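Local coordinates for universal stress protein MT1672 (Mycobacterium tuberculosis, PDB 1TQ8) that belongs to the universal stress protein A family, probably serving in the cellular stress response and possibly binding nucleotide through a glycine-rich loop, at the interface of chains A and B. Residues are numbered along the deposited sequence; one frame, centred on the assembly and turned at random. Chains: chain A/B, hypothetical protein Rv1636.

Contact 1: the interface of chains A and B. Residues chain A 108-109, 112, 123; chain B 141, 145, 148.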
# COMPACT_ATOMS: atom_id res chain seq x y z
N VAL A 108 -5.01 -7.98 11.17
CA VAL A 108 -3.65 -7.49 11.26
C VAL A 108 -3.24 -7.21 12.70
O VAL A 108 -2.12 -7.55 13.11
CB VAL A 108 -3.43 -6.24 10.36
CG1 VAL A 108 -2.15 -5.50 10.75
CG2 VAL A 108 -3.31 -6.69 8.91
N ASP A 109 -4.13 -6.63 13.49
CA ASP A 109 -3.79 -6.37 14.89
C ASP A 109 -3.54 -7.68 15.62
O ASP A 109 -2.64 -7.78 16.46
CB ASP A 109 -4.90 -5.58 15.59
CG ASP A 109 -4.85 -4.09 15.28
OD1 ASP A 109 -5.87 -3.40 15.54
OD2 ASP A 109 -3.80 -3.61 14.79
N VAL A 112 -0.08 -8.96 14.60
CA VAL A 112 1.01 -8.23 15.24
C VAL A 112 1.15 -8.75 16.68
O VAL A 112 2.27 -8.93 17.18
CB VAL A 112 0.71 -6.70 15.26
CG1 VAL A 112 1.67 -5.96 16.19
CG2 VAL A 112 0.81 -6.14 13.85
N LEU A 123 6.96 -13.28 8.82
CA LEU A 123 5.54 -13.47 8.57
C LEU A 123 5.40 -13.79 7.09
O LEU A 123 6.04 -13.16 6.25
CB LEU A 123 4.73 -12.22 8.91
CG LEU A 123 4.90 -11.68 10.32
CD1 LEU A 123 3.99 -10.48 10.46
CD2 LEU A 123 4.56 -12.74 11.36
N VAL B 141 0.50 -1.59 4.00
CA VAL B 141 0.35 -2.36 5.23
C VAL B 141 1.50 -3.35 5.43
O VAL B 141 1.96 -3.55 6.55
CB VAL B 141 -1.01 -3.09 5.24
CG1 VAL B 141 -1.20 -3.85 6.55
CG2 VAL B 141 -2.13 -2.07 5.07
N VAL B 145 3.35 -3.28 8.91
CA VAL B 145 3.37 -4.38 9.86
C VAL B 145 4.80 -4.77 10.20
O VAL B 145 5.11 -5.09 11.35
CB VAL B 145 2.59 -5.59 9.30
CG1 VAL B 145 2.88 -6.86 10.12
CG2 VAL B 145 1.10 -5.27 9.32
N ARG B 148 5.89 -2.26 12.76
CA ARG B 148 5.19 -2.40 14.04
C ARG B 148 5.68 -3.58 14.87
O ARG B 148 5.90 -3.46 16.07
CB ARG B 148 3.69 -2.55 13.82
CG ARG B 148 2.98 -1.25 13.55
CD ARG B 148 1.55 -1.32 14.06
NE ARG B 148 0.64 -1.98 13.13
CZ ARG B 148 -0.45 -2.63 13.51
NH1 ARG B 148 -0.78 -2.71 14.79
NH2 ARG B 148 -1.22 -3.19 12.58
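A:Val108, A:Asp109 and A:Val112 on helix 107-117 meet B:Val145 and B:Arg148 on helix 141-148 in a patch, mainly helix against helix, of the two-fold symmetric interface between copies of one protein, which probably helps to hold the pair together within the four-copy deposited assembly. B:Arg148 carries the polar part. Its chain is bent at chi3 (-82°), which turns the guanidinium back towards helix 107-117 of the other chain. There NH1 forms a salt bridge with the carboxylate of A:Asp109, reaching OD2 at 3.2 Å. This hydrogen bond is moderately bent, at 149° at the hydrogen. NH1 meets OD2 nearly head-on along the C-O bond, while OD2 itself lies slightly out of the guanidinium plane. NH2 adds a weak second bond to the same OD2 at 3.4 Å. The grip is thus one oxygen held by two nitrogens, not a flat two-on-two pair, and the carboxylate and guanidinium planes stand 84° apart. A:Val112 lends the arginine an apolar floor: its CG2 sits 3.7 Å above the plane, over the centre of the guanidinium, and so limits its movement on that face. One and two helical turns back from B:Arg148, B:Val145 and B:Val141 continue the seam as an apolar strip, with B:Val141 contributing little. The two methyls of B:Val145 are divided between two elements of chain A. CG2, anti to the carbonyl carbon, touches CG1 of A:Val108 at 3.6 Å, whereas CG1 lies 3.8 Å from the delta-methyl CD1 of A:Leu123 on strand 122-126, the two side chains crossing at about a right angle.

Contact 2: the interface of chains A and B. Residues chain A 29, 32, 126-127; chain B 156-158.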
# COMPACT_ATOMS: atom_id res chain seq x y z
N SER A 29 -3.72 -20.40 -3.23
CA SER A 29 -2.59 -19.48 -3.10
C SER A 29 -2.05 -19.61 -1.69
O SER A 29 -0.85 -19.71 -1.49
CB SER A 29 -3.02 -18.02 -3.32
OG SER A 29 -3.67 -17.49 -2.18
N ARG A 32 0.10 -22.52 -1.13
CA ARG A 32 1.44 -22.38 -1.69
C ARG A 32 2.30 -21.60 -0.71
O ARG A 32 3.50 -21.81 -0.64
CB ARG A 32 1.41 -21.65 -3.04
CG ARG A 32 0.75 -22.42 -4.15
CD ARG A 32 0.91 -21.70 -5.47
NE ARG A 32 0.41 -22.50 -6.59
CZ ARG A 32 0.90 -23.69 -6.94
NH1 ARG A 32 1.91 -24.23 -6.27
NH2 ARG A 32 0.39 -24.35 -7.98
N GLY A 126 0.15 -15.59 1.31
CA GLY A 126 0.08 -15.81 -0.12
C GLY A 126 -0.52 -14.54 -0.69
O GLY A 126 -1.41 -13.94 -0.07
N ASN A 127 -0.05 -14.12 -1.86
CA ASN A 127 -0.54 -12.90 -2.49
C ASN A 127 -1.99 -13.10 -2.86
O ASN A 127 -2.43 -14.21 -3.11
CB ASN A 127 0.27 -12.61 -3.76
CG ASN A 127 0.17 -11.16 -4.21
OD1 ASN A 127 -0.64 -10.39 -3.69
ND2 ASN A 127 1.01 -10.78 -5.18
N VAL B 156 4.32 -14.45 -0.88
CA VAL B 156 4.52 -15.54 -1.83
C VAL B 156 3.56 -15.38 -3.00
O VAL B 156 2.35 -15.30 -2.81
CB VAL B 156 4.26 -16.92 -1.13
CG1 VAL B 156 4.49 -18.06 -2.11
CG2 VAL B 156 5.17 -17.08 0.07
N HIS B 157 4.11 -15.36 -4.22
CA HIS B 157 3.27 -15.21 -5.40
C HIS B 157 2.44 -16.46 -5.63
O HIS B 157 2.74 -17.52 -5.09
CB HIS B 157 4.11 -14.92 -6.64
CG HIS B 157 4.85 -16.10 -7.19
ND1 HIS B 157 6.04 -16.55 -6.66
CD2 HIS B 157 4.58 -16.90 -8.25
CE1 HIS B 157 6.47 -17.58 -7.37
NE2 HIS B 157 5.60 -17.81 -8.34
N THR B 158 1.40 -16.32 -6.44
CA THR B 158 0.52 -17.43 -6.76
C THR B 158 0.82 -17.89 -8.18
O THR B 158 1.68 -17.33 -8.86
CB THR B 158 -0.92 -16.99 -6.72
OG1 THR B 158 -1.19 -16.16 -7.86
CG2 THR B 158 -1.18 -16.18 -5.45
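The flat groups that meet here are peptide units: the amide N of A:Asn127 donates to the carbonyl O of B:Val156 at 2.8 Å, from a position tilted 21° out of the carbonyl plane. The bond is fairly straight, at 161° at the hydrogen. On the neighbouring peptide, the methyl CG2 of B:Thr158 comes in from one face of the A:Asn127 carbonyl, 3.3 Å from its O. In this universal stress protein, A:Gly126 begins the family's glycine-rich G-2X-G-9X-G-S sequence motif, associated in relatives with nucleotide binding, so the contact lies at the root of that loop. A:Gly126, the last residue of strand 122-126, forms a parallel beta bridge with B:Val156, the last of strand 152-156; the sheet thus continues from one copy of the protein into the other. Around the bonded N-H, the acceptor oxygen is also flanked by carbon: CA of A:Gly126 is 3.6 Å from B:Val156 O, and CB of A:Asn127 is 3.5 Å from the same atom. CG of A:Asn127 is anti to its backbone N (chi1 -160°), which carries the carboxamide away from B:Val156 and presents CB to it instead. Beyond the strand ends, B:Thr158 reaches the start of helix 28-41. Its CG2 is anti to the carbonyl carbon and points in between the loop and the helix, while the hydroxyl OG1 is directed away from A:Ser29. The touch is therefore carbon to carbon, CG2 of B:Thr158 lying 3.4 Å from CB of A:Ser29. The serine hydroxyl OG likewise turns off to another side. One turn further along the helix, the backbone O of A:Arg32 stands 4.1 Å from CG1 of B:Val156, a looser contact made without the arginine's charged end.

The C-alpha centres of contact 1 and contact 2 lie about 18 Å apart, and successive pieces of chain B serve them in turn: helix 141-148 in contact 1, then strand 152-156 and the residues after it in contact 2. On chain A, strand 122-126 joins them, giving A:Leu123 to contact 1 and A:Gly126 to contact 2. Contact 1 rests on side chains, whereas the hydrogen bond of contact 2 is backbone to backbone, with side-chain packing beside it. Together they apply the C-terminal end of one copy to the other's sheet and helices, and the two-fold repeats this with chains exchanged, which suggests a reciprocal, possibly strand-swapped dimer.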